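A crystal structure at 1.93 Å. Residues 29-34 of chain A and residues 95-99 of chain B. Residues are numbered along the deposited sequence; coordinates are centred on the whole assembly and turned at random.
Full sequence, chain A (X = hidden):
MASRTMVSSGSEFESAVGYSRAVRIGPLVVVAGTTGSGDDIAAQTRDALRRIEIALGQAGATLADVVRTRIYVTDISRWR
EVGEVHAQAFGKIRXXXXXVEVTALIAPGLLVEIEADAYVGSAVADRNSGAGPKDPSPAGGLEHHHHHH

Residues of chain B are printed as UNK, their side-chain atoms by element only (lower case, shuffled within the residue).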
ATOM      1  N   VAL A  29       9.135  -3.150 -10.927  1.00  9.19           N
ATOM      2  CA  VAL A  29       9.907  -2.103 -10.241  1.00  7.44           C
ATOM      3  C   VAL A  29       9.014  -1.478  -9.164  1.00  6.99           C
ATOM      4  O   VAL A  29       7.918  -0.975  -9.465  1.00  6.72           O
ATOM      5  CB  VAL A  29      10.397  -1.023 -11.209  1.00  7.92           C
ATOM      6  CG1 VAL A  29      11.204   0.024 -10.481  1.00  5.95           C
ATOM      7  CG2 VAL A  29      11.248  -1.656 -12.325  1.00  8.34           C
ATOM      8  N   VAL A  30       9.452  -1.551  -7.908  1.00  5.36           N
ATOM      9  CA  VAL A  30       8.773  -0.818  -6.835  1.00  4.08           C
ATOM     10  C   VAL A  30       9.578   0.398  -6.380  1.00  4.32           C
ATOM     11  O   VAL A  30      10.804   0.365  -6.327  1.00  4.14           O
ATOM     12  CB  VAL A  30       8.441  -1.726  -5.625  1.00  4.11           C
ATOM     13  CG1 VAL A  30       7.488  -2.812  -6.062  1.00  2.41           C
ATOM     14  CG2 VAL A  30       9.698  -2.324  -5.043  1.00  3.27           C
ATOM     15  N   VAL A  31       8.871   1.477  -6.079  1.00  4.31           N
ATOM     16  CA  VAL A  31       9.477   2.720  -5.662  1.00  4.97           C
ATOM     17  C   VAL A  31       9.018   3.064  -4.237  1.00  5.11           C
ATOM     18  O   VAL A  31       7.825   2.941  -3.889  1.00  4.78           O
ATOM     19  CB  VAL A  31       9.148   3.851  -6.675  1.00  5.45           C
ATOM     20  CG1 VAL A  31       9.901   5.160  -6.343  1.00  4.94           C
ATOM     21  CG2 VAL A  31       9.511   3.395  -8.092  1.00  5.62           C
ATOM     22  N   ALA A  32       9.984   3.478  -3.416  1.00  4.96           N
ATOM     23  CA  ALA A  32       9.741   3.896  -2.036  1.00  5.31           C
ATOM     24  C   ALA A  32       8.759   5.062  -1.951  1.00  5.81           C
ATOM     25  O   ALA A  32       8.588   5.807  -2.918  1.00  5.77           O
ATOM     26  CB  ALA A  32      11.082   4.313  -1.376  1.00  4.69           C
ATOM     27  N   GLY A  33       8.130   5.223  -0.788  1.00  5.83           N
ATOM     28  CA  GLY A  33       7.394   6.459  -0.503  1.00  5.90           C
ATOM     29  C   GLY A  33       8.338   7.614  -0.776  1.00  6.55           C
ATOM     30  O   GLY A  33       9.481   7.632  -0.293  1.00  6.28           O
ATOM     31  N   THR A  34       7.875   8.577  -1.565  1.00  6.55           N
ATOM     32  CA  THR A  34       8.717   9.687  -1.953  1.00  7.03           C
ATOM     33  C   THR A  34       8.103  11.024  -1.595  1.00  6.85           C
ATOM     34  O   THR A  34       6.966  11.293  -1.951  1.00  6.40           O
ATOM     35  CB  THR A  34       8.921   9.689  -3.468  1.00  6.99           C
ATOM     36  OG1 THR A  34       9.415   8.402  -3.863  1.00  8.47           O
ATOM     37  CG2 THR A  34       9.913  10.781  -3.866  1.00  6.64           C
TER
ATOM     38  N   UNK B  95      14.982  -3.433   0.874  1.00  4.95           N
ATOM     39  CA  UNK B  95      13.775  -3.276   0.099  1.00  4.78           C
ATOM     40  C   UNK B  95      13.433  -1.786   0.099  1.00  4.71           C
ATOM     41  O   UNK B  95      14.040  -1.024   0.853  1.00  4.83           O
ATOM     42  c   UNK B  95      12.749  -4.048   0.933  1.00  4.66           C
ATOM     43  c   UNK B  95      14.708  -3.796   2.279  1.00  5.52           C
ATOM     44  c   UNK B  95      13.191  -3.799   2.357  1.00  4.78           C
ATOM     45  N   UNK B  96      12.498  -1.353  -0.740  1.00  4.88           N
ATOM     46  CA  UNK B  96      11.969   0.013  -0.596  1.00  5.06           C
ATOM     47  C   UNK B  96      11.038   0.042   0.617  1.00  5.10           C
ATOM     48  O   UNK B  96      10.506  -0.998   1.009  1.00  5.62           O
ATOM     49  c   UNK B  96      11.220   0.465  -1.859  1.00  5.28           C
ATOM     50  c   UNK B  96      12.078   0.173  -3.115  1.00  2.93           C
ATOM     51  c   UNK B  96       9.837  -0.225  -1.937  1.00  5.19           C
ATOM     52  N   UNK B  97      10.874   1.200   1.260  1.00  5.65           N
ATOM     53  CA  UNK B  97       9.832   1.322   2.281  1.00  6.34           C
ATOM     54  C   UNK B  97       9.116   2.638   2.210  1.00  5.96           C
ATOM     55  O   UNK B  97       9.494   3.538   1.459  1.00  5.48           O
ATOM     56  c   UNK B  97       9.631   0.428   4.637  1.00  4.86           C
ATOM     57  c   UNK B  97      10.333   1.406   3.744  1.00  7.18           C
ATOM     58  o   UNK B  97      11.755   1.320   3.841  1.00 11.76           O
ATOM     59  N   UNK B  98       8.108   2.737   3.066  1.00  5.75           N
ATOM     60  CA  UNK B  98       7.456   3.996   3.398  1.00  6.47           C
ATOM     61  C   UNK B  98       7.149   3.938   4.866  1.00  6.25           C
ATOM     62  O   UNK B  98       6.981   2.857   5.402  1.00  6.26           O
ATOM     63  c   UNK B  98       6.162   4.163   2.607  1.00  6.31           C
ATOM     64  o   UNK B  98       6.431   3.938   1.236  1.00  9.11           O
ATOM     65  N   UNK B  99       7.075   5.094   5.518  1.00  6.10           N
ATOM     66  CA  UNK B  99       6.648   5.133   6.906  1.00  6.99           C
ATOM     67  C   UNK B  99       5.712   6.299   7.066  1.00  7.02           C
ATOM     68  O   UNK B  99       6.094   7.436   6.803  1.00  7.25           O
ATOM     69  c   UNK B  99      10.095   4.404  10.010  1.00  9.81           C
ATOM     70  c   UNK B  99       7.525   5.150   9.310  1.00  8.79           C
ATOM     71  c   UNK B  99       7.847   5.316   7.838  1.00  6.66           C
ATOM     72  s   UNK B  99       8.890   5.660  10.404  1.00 13.05           S
TER
HETATM   73  O   HOH W   1      10.155   6.305   1.928  1.00  9.78           O

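Position 95 of chain B carries three side-chain carbons that close a ring onto the backbone nitrogen. This closure is unique to proline, and the residue is Pro95(B). Its ring adopts a C-gamma endo pucker, and its side chain stays clear of the chain A strand, CB lying 6.9 Å from CG2 of Val30(A), the nearest approach.

At position 96 there are again three carbons, but here one carbon carries the other two and no ring forms. The CA-to-CB bond points toward chain A, and the branched group lies over Val30(A) and Ala32(A). A CB carrying two methyl groups identifies valine, Val96(B), in the m rotamer. Its CG2 lies 3.8 Å from CG2 of Val30(A), and its CB is 3.9 Å from CB of Ala32(A). CG1 of Val96(B) also approaches the carbonyl O of Val30(A) at 3.5 Å, so the side chain packs against backbone as well as methyl groups.

Position 97 has one carbon bearing one oxygen and one carbon. The CA-to-CB bond points away from chain A, and its CB lies 5.9 Å from CB of Ala32(A), the side chain's nearest approach to the stretch. The branched hydroxyl pattern is that of threonine, Thr97(B), whose chi1 of -1° is off the usual wells. It meets the strand through its backbone: the carbonyl O accepts a hydrogen bond from N of Gly33(A) at 3.1 Å and lies 3.3 Å from CB of Ala32(A).

Position 98 shows a single carbon followed by an oxygen, 2.9 Å from N of Gly33(A). Such a short hydroxyl side chain is serine, Ser98(B). Its OG accepts a weak hydrogen bond from that same N, with an N-H...O angle of 124°.

Position 99 holds an unbranched chain of two carbons, a sulfur and a terminal carbon, which is methionine, Met99(B). Its side chain is out of reach of the chain A stretch, with CB 8.4 Å from CA of Gly33(A).

The contact thus combines a small apolar patch with a polar anchor. Val96(B) covers Val30(A) and Ala32(A), while the amide of Gly33(A) is shared between Thr97(B) O and Ser98(B) OG. The absence of a side chain at Gly33(A) matters here, because an ideal CB would fall 2.6 Å from OG of Ser98(B), a clash. A water extends the polar side, donating to O of Thr97(B) at 2.9 Å and to O of Gly33(A) at 2.7 Å, so that it bridges the two backbones. Together the stretches bury 241 Å².

Chain B 95-99: PVTSM
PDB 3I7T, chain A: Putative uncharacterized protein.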